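Local coordinates for protein Cbm77-rfpl (Ruminococcus flavefaciens, PDB 5FU5) that probably binds plant cell-wall polysaccharide as a family 77 carbohydrate-binding module of the cellulosome, at residues H10-N15 and C106-M111; T30-A35 and T43-M48. All coordinates share one frame; numbering follows the deposited sequence. Where two conformers were deposited one is given.

Interaction 1 of 2, residues H10-N15 and C106-M111; sequences HDFTAN and CNLFYM
An antiparallel strand pair of this all-beta carbohydrate-binding module brings His10 and Asp11, ending strand 4-11, against Met111 and Tyr110 of strand 107-116. His10 and Met111 form a hydrogen-bonded pair: His10 N donates to Met111 O at 2.8 Å, and Met111 N returns a bond to His10 O. Asp11 and Tyr110 follow as a non-hydrogen-bonded pair; a weak bond of 3.4 Å from Phe12 N to Phe109 O is the final backbone bond, made as the chain leaves the strand for a short helical turn. Phe109 and Tyr110 make a classic beta bulge opposite Val67. Asp11 suits the N-cap because its short carboxylate, CG anti to the backbone N (chi1 174°), accepts from Ala14 N from above its plane. Phe12, large, flat and apolar, packs on the face shared by His10 and Met111, beside Ile24 and Leu28: CE2 meets Leu108 CD2 at 3.8 Å, and His10 CD2 sits over the ring centre while His10 NE2 bonds to Gly16 O. In one of its two conformers, flexible, unbranched Met111 brings CE against His10 CB and Phe12 CZ. An alanine in place of Phe12 would probably open a gap beside Leu108 CD2 and leave the Met111 methyl and His10 CD2 without their aromatic neighbour. Just past Asp11, water 1 links the turn to strand 107-116, accepting from Thr13 OG1 and donating to Phe109 O, each at 2.7 Å.

Interaction 2 of 2, residues T30-A35 and T43-M48; sequences TSKGTA and TQCLKM
Thr30 packs on Gln44 and Lys32 on Cys45 where a surface loop, joining strands 23-29 and 35-37 of the antiparallel sheet, folds back over strand 40-47. No direct hydrogen bond spans the two segments; water takes that role. Water 3 accepts from Lys32 N and donates to Gly33 O and Thr43 O, the last at 2.9 Å, so one molecule ties together three backbone groups. Water 2 lies 2.8 Å from Thr43 O and 3.0 Å from Thr30 O. The same Thr43 carbonyl also receives a CA-H...O contact from Thr30 CA at 3.6 Å. Gly33 suits the bend: with phi 83° and psi -161°, a side chain would press on the carbonyl O of Lys32.

The apolar contacts are made by methyl and methylene groups. Thr30 CG2 lies 3.8 Å from Gln44 CB, and the CG2 methyls of Thr34 and Thr43 meet, so beta-branched threonines supply apolar surface at a solvent-facing site. Lys32 lays its CB and CG on Cys45 SG, which stands between the backbone N and the carbonyl carbon (chi1 61°); the buried thiol offers a compact surface for them.

Lysine suits the rim because its long chain can pack by its methylenes and keep its charge beyond them. Lys47 NZ has a long, weak ion pair with Glu49, and Lys32 NZ stays 6.1 Å from Lys47 NZ. The two side chains cross at about a right angle, Lys32 CE lying 3.9 Å from Lys47 CD.

From the N terminus, the chain runs through strand 4-11 and the short helix 12-15, then strand 23-29, before reaching the loop 30-35. It turns through strand 35-37 and returns along strand 40-47, where interaction 2 closes a small local loop. Only after many further strands does strand 107-116 come back to 10-15, so interaction 1 closes a far larger loop that contains the whole of interaction 2. The two contacts, centred about 8 Å apart, share one sheet: strand 107-116 pairs with both 4-11 and 40-47, with Leu108 O and Leu46 N 2.8 Å apart, a probable hydrogen bond. Interaction 1 is buried, whereas interaction 2 lies at the surface.

Interaction 1 of 2, residues H10-N15 and C106-M111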
loop_
_atom_site.group_PDB
_atom_site.type_symbol
_atom_site.label_atom_id
_atom_site.label_comp_id
_atom_site.label_asym_id
_atom_site.label_seq_id
_atom_site.Cartn_x
_atom_site.Cartn_y
_atom_site.Cartn_z
ATOM N N HIS A 10 7.568 0.773 0.128
ATOM C CA HIS A 10 7.636 -0.060 1.306
ATOM C C HIS A 10 7.377 -1.499 0.947
ATOM O O HIS A 10 6.292 -1.839 0.460
ATOM C CB HIS A 10 6.668 0.365 2.394
ATOM C CG HIS A 10 6.895 -0.381 3.664
ATOM N ND1 HIS A 10 8.006 -0.160 4.461
ATOM C CD2 HIS A 10 6.240 -1.424 4.208
ATOM C CE1 HIS A 10 7.998 -1.032 5.448
ATOM N NE2 HIS A 10 6.949 -1.813 5.321
ATOM N N ASP A 11 8.380 -2.355 1.246
ATOM C CA ASP A 11 8.335 -3.771 1.010
ATOM C C ASP A 11 8.141 -4.420 2.376
ATOM O O ASP A 11 9.034 -4.320 3.285
ATOM C CB ASP A 11 9.664 -4.180 0.335
ATOM C CG ASP A 11 9.848 -5.644 0.144
ATOM O OD1 ASP A 11 9.193 -6.463 0.793
ATOM O OD2 ASP A 11 10.771 -6.002 -0.670
ATOM N N PHE A 12 6.961 -5.021 2.603
ATOM C CA PHE A 12 6.675 -5.625 3.890
ATOM C C PHE A 12 7.484 -6.868 4.249
ATOM O O PHE A 12 7.578 -7.208 5.423
ATOM C CB PHE A 12 5.150 -5.924 4.028
ATOM C CG PHE A 12 4.316 -4.685 4.208
ATOM C CD1 PHE A 12 4.111 -4.093 5.457
ATOM C CD2 PHE A 12 3.746 -4.085 3.095
ATOM C CE1 PHE A 12 3.338 -2.937 5.557
ATOM C CE2 PHE A 12 2.995 -2.955 3.223
ATOM C CZ PHE A 12 2.796 -2.371 4.446
ATOM N N THR A 13 8.021 -7.547 3.243
ATOM C CA THR A 13 8.927 -8.679 3.481
ATOM C C THR A 13 10.295 -8.198 3.961
ATOM O O THR A 13 10.774 -8.665 4.966
ATOM C CB THR A 13 9.050 -9.577 2.228
ATOM O OG1 THR A 13 7.743 -10.059 1.823
ATOM C CG2 THR A 13 9.917 -10.756 2.527
ATOM N N ALA A 14 10.880 -7.227 3.269
ATOM C CA ALA A 14 12.218 -6.751 3.629
ATOM C C ALA A 14 12.239 -5.948 4.914
ATOM O O ALA A 14 13.201 -6.038 5.665
ATOM C CB ALA A 14 12.804 -5.924 2.516
ATOM N N ASN A 15 11.167 -5.170 5.157
ATOM C CA ASN A 15 11.202 -4.130 6.174
ATOM C C ASN A 15 10.051 -4.162 7.169
ATOM O O ASN A 15 9.933 -3.279 8.012
ATOM C CB ASN A 15 11.332 -2.737 5.551
ATOM C CG ASN A 15 12.662 -2.539 4.818
ATOM O OD1 ASN A 15 12.706 -2.369 3.604
ATOM N ND2 ASN A 15 13.744 -2.611 5.562
ATOM N N CYS A 106 -8.242 -8.920 3.229
ATOM C CA CYS A 106 -7.150 -9.162 2.259
ATOM C C CYS A 106 -5.811 -8.804 2.920
ATOM O O CYS A 106 -5.755 -8.440 4.106
ATOM C CB CYS A 106 -7.319 -8.367 0.961
ATOM S SG CYS A 106 -7.468 -6.593 1.227
ATOM N N ASN A 107 -4.747 -8.954 2.138
ATOM C CA ASN A 107 -3.383 -8.980 2.709
ATOM C C ASN A 107 -2.404 -8.234 1.791
ATOM O O ASN A 107 -2.279 -8.549 0.622
ATOM C CB ASN A 107 -2.972 -10.445 2.933
ATOM C CG ASN A 107 -3.856 -11.101 3.972
ATOM O OD1 ASN A 107 -3.778 -10.773 5.158
ATOM N ND2 ASN A 107 -4.771 -11.935 3.520
ATOM N N LEU A 108 -1.778 -7.201 2.369
ATOM C CA LEU A 108 -0.990 -6.205 1.664
ATOM C C LEU A 108 0.524 -6.548 1.674
ATOM O O LEU A 108 1.101 -6.717 2.753
ATOM C CB LEU A 108 -1.224 -4.839 2.297
ATOM C CG LEU A 108 -0.467 -3.624 1.704
ATOM C CD1 LEU A 108 -0.838 -3.399 0.242
ATOM C CD2 LEU A 108 -0.654 -2.394 2.544
ATOM N N PHE A 109 1.131 -6.594 0.491
ATOM C CA PHE A 109 2.558 -7.005 0.378
ATOM C C PHE A 109 3.552 -5.923 -0.020
ATOM O O PHE A 109 4.758 -6.023 0.277
ATOM C CB PHE A 109 2.675 -8.195 -0.573
ATOM C CG PHE A 109 2.090 -9.477 -0.039
ATOM C CD1 PHE A 109 0.717 -9.698 -0.015
ATOM C CD2 PHE A 109 2.889 -10.513 0.402
ATOM C CE1 PHE A 109 0.188 -10.856 0.491
ATOM C CE2 PHE A 109 2.354 -11.688 0.862
ATOM C CZ PHE A 109 1.005 -11.882 0.910
ATOM N N TYR A 110 3.099 -4.885 -0.696
ATOM C CA TYR A 110 3.987 -3.858 -1.248
ATOM C C TYR A 110 3.202 -2.585 -1.446
ATOM O O TYR A 110 2.017 -2.642 -1.806
ATOM C CB TYR A 110 4.576 -4.350 -2.586
ATOM C CG TYR A 110 5.715 -3.480 -3.162
ATOM C CD1 TYR A 110 7.009 -3.563 -2.676
ATOM C CD2 TYR A 110 5.452 -2.593 -4.208
ATOM C CE1 TYR A 110 7.998 -2.771 -3.226
ATOM C CE2 TYR A 110 6.414 -1.785 -4.748
ATOM C CZ TYR A 110 7.679 -1.883 -4.285
ATOM O OH TYR A 110 8.604 -1.043 -4.884
ATOM N N MET A 111 3.860 -1.460 -1.260
ATOM C CA MET A 111 3.242 -0.212 -1.628
ATOM C C MET A 111 4.239 0.816 -2.089
ATOM O O MET A 111 5.433 0.767 -1.742
ATOM C CB MET A 111 2.340 0.304 -0.513
ATOM C CG MET A 111 3.010 0.673 0.768
ATOM S SD MET A 111 1.861 1.221 2.060
ATOM C CE MET A 111 3.138 1.160 3.293
HETATM O O HOH W 1 5.728 -8.422 1.176
#

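Interaction 2 of 2, residues T30-A35 and T43-M48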
loop_
_atom_site.group_PDB
_atom_site.type_symbol
_atom_site.label_atom_id
_atom_site.label_comp_id
_atom_site.label_asym_id
_atom_site.label_seq_id
_atom_site.Cartn_x
_atom_site.Cartn_y
_atom_site.Cartn_z
ATOM N N THR A 30 3.031 -14.398 7.596
ATOM C CA THR A 30 3.557 -15.208 6.503
ATOM C C THR A 30 2.652 -16.392 6.183
ATOM O O THR A 30 3.043 -17.271 5.426
ATOM C CB THR A 30 4.991 -15.687 6.803
ATOM O OG1 THR A 30 5.006 -16.390 8.036
ATOM C CG2 THR A 30 5.893 -14.495 6.879
ATOM N N SER A 31 1.390 -16.310 6.625
ATOM C CA SER A 31 0.438 -17.405 6.473
ATOM C C SER A 31 -0.664 -17.114 5.450
ATOM O O SER A 31 -1.662 -17.855 5.389
ATOM C CB SER A 31 -0.159 -17.711 7.844
ATOM O OG SER A 31 0.886 -18.045 8.745
ATOM N N LYS A 32 -0.481 -16.057 4.664
ATOM C CA LYS A 32 -1.511 -15.557 3.777
ATOM C C LYS A 32 -1.131 -15.654 2.316
ATOM O O LYS A 32 -1.660 -14.924 1.460
ATOM C CB LYS A 32 -1.822 -14.096 4.140
ATOM C CG LYS A 32 -2.239 -13.863 5.591
ATOM C CD LYS A 32 -3.494 -14.633 6.007
ATOM C CE LYS A 32 -3.853 -14.242 7.435
ATOM N NZ LYS A 32 -5.069 -14.997 7.804
ATOM N N GLY A 33 -0.224 -16.571 1.993
ATOM C CA GLY A 33 0.173 -16.751 0.605
ATOM C C GLY A 33 1.216 -15.758 0.184
ATOM O O GLY A 33 1.918 -15.198 1.015
ATOM N N THR A 34 1.342 -15.596 -1.128
ATOM C CA THR A 34 2.315 -14.732 -1.729
ATOM C C THR A 34 1.715 -13.716 -2.666
ATOM O O THR A 34 0.562 -13.849 -3.099
ATOM C CB THR A 34 3.350 -15.570 -2.519
ATOM O OG1 THR A 34 2.780 -16.234 -3.656
ATOM C CG2 THR A 34 4.053 -16.567 -1.611
ATOM N N ALA A 35 2.501 -12.705 -2.998
ATOM C CA ALA A 35 2.202 -11.810 -4.114
ATOM C C ALA A 35 3.402 -11.746 -5.014
ATOM O O ALA A 35 4.537 -11.754 -4.531
ATOM C CB ALA A 35 1.829 -10.440 -3.639
ATOM N N THR A 43 6.376 -12.492 0.443
ATOM C CA THR A 43 5.855 -13.544 1.344
ATOM C C THR A 43 5.332 -13.097 2.696
ATOM O O THR A 43 4.595 -13.865 3.341
ATOM C CB THR A 43 6.966 -14.590 1.622
ATOM O OG1 THR A 43 8.110 -13.928 2.159
ATOM C CG2 THR A 43 7.319 -15.330 0.286
ATOM N N GLN A 44 5.731 -11.904 3.165
ATOM C CA GLN A 44 5.275 -11.391 4.446
ATOM C C GLN A 44 4.411 -10.175 4.180
ATOM O O GLN A 44 4.844 -9.214 3.544
ATOM C CB GLN A 44 6.430 -11.036 5.385
ATOM C CG GLN A 44 5.978 -10.446 6.694
ATOM C CD GLN A 44 7.143 -10.150 7.592
ATOM O OE1 GLN A 44 7.929 -9.196 7.344
ATOM N NE2 GLN A 44 7.263 -10.916 8.622
ATOM N N CYS A 45 3.156 -10.225 4.681
ATOM C CA CYS A 45 2.200 -9.143 4.443
ATOM C C CYS A 45 1.809 -8.432 5.721
ATOM O O CYS A 45 2.015 -8.948 6.821
ATOM C CB CYS A 45 0.968 -9.757 3.806
ATOM S SG CYS A 45 0.110 -11.003 4.794
ATOM N N LEU A 46 1.179 -7.265 5.526
ATOM C CA LEU A 46 0.385 -6.599 6.540
ATOM C C LEU A 46 -1.065 -7.114 6.346
ATOM O O LEU A 46 -1.627 -6.995 5.255
ATOM C CB LEU A 46 0.465 -5.104 6.365
ATOM C CG LEU A 46 -0.162 -4.257 7.477
ATOM C CD1 LEU A 46 0.795 -4.232 8.662
ATOM C CD2 LEU A 46 -0.466 -2.856 6.964
ATOM N N LYS A 47 -1.589 -7.728 7.390
ATOM C CA LYS A 47 -2.987 -8.183 7.376
ATOM C C LYS A 47 -3.875 -6.941 7.396
ATOM O O LYS A 47 -3.619 -6.010 8.157
ATOM C CB LYS A 47 -3.270 -9.082 8.570
ATOM C CG LYS A 47 -2.432 -10.373 8.606
ATOM C CD LYS A 47 -2.778 -11.291 9.779
ATOM C CE LYS A 47 -2.356 -10.735 11.103
ATOM N NZ LYS A 47 -2.539 -11.681 12.250
ATOM N N MET A 48 -4.908 -6.914 6.540
ATOM C CA MET A 48 -5.844 -5.781 6.580
ATOM C C MET A 48 -6.923 -6.088 7.596
ATOM O O MET A 48 -7.866 -6.792 7.294
ATOM C CB MET A 48 -6.395 -5.446 5.211
ATOM C CG MET A 48 -5.323 -5.170 4.183
ATOM S SD MET A 48 -4.527 -3.548 4.259
ATOM C CE MET A 48 -4.109 -3.265 5.948
HETATM O O HOH W 2 4.436 -16.586 2.878
HETATM O O HOH W 3 1.748 -14.332 3.708
#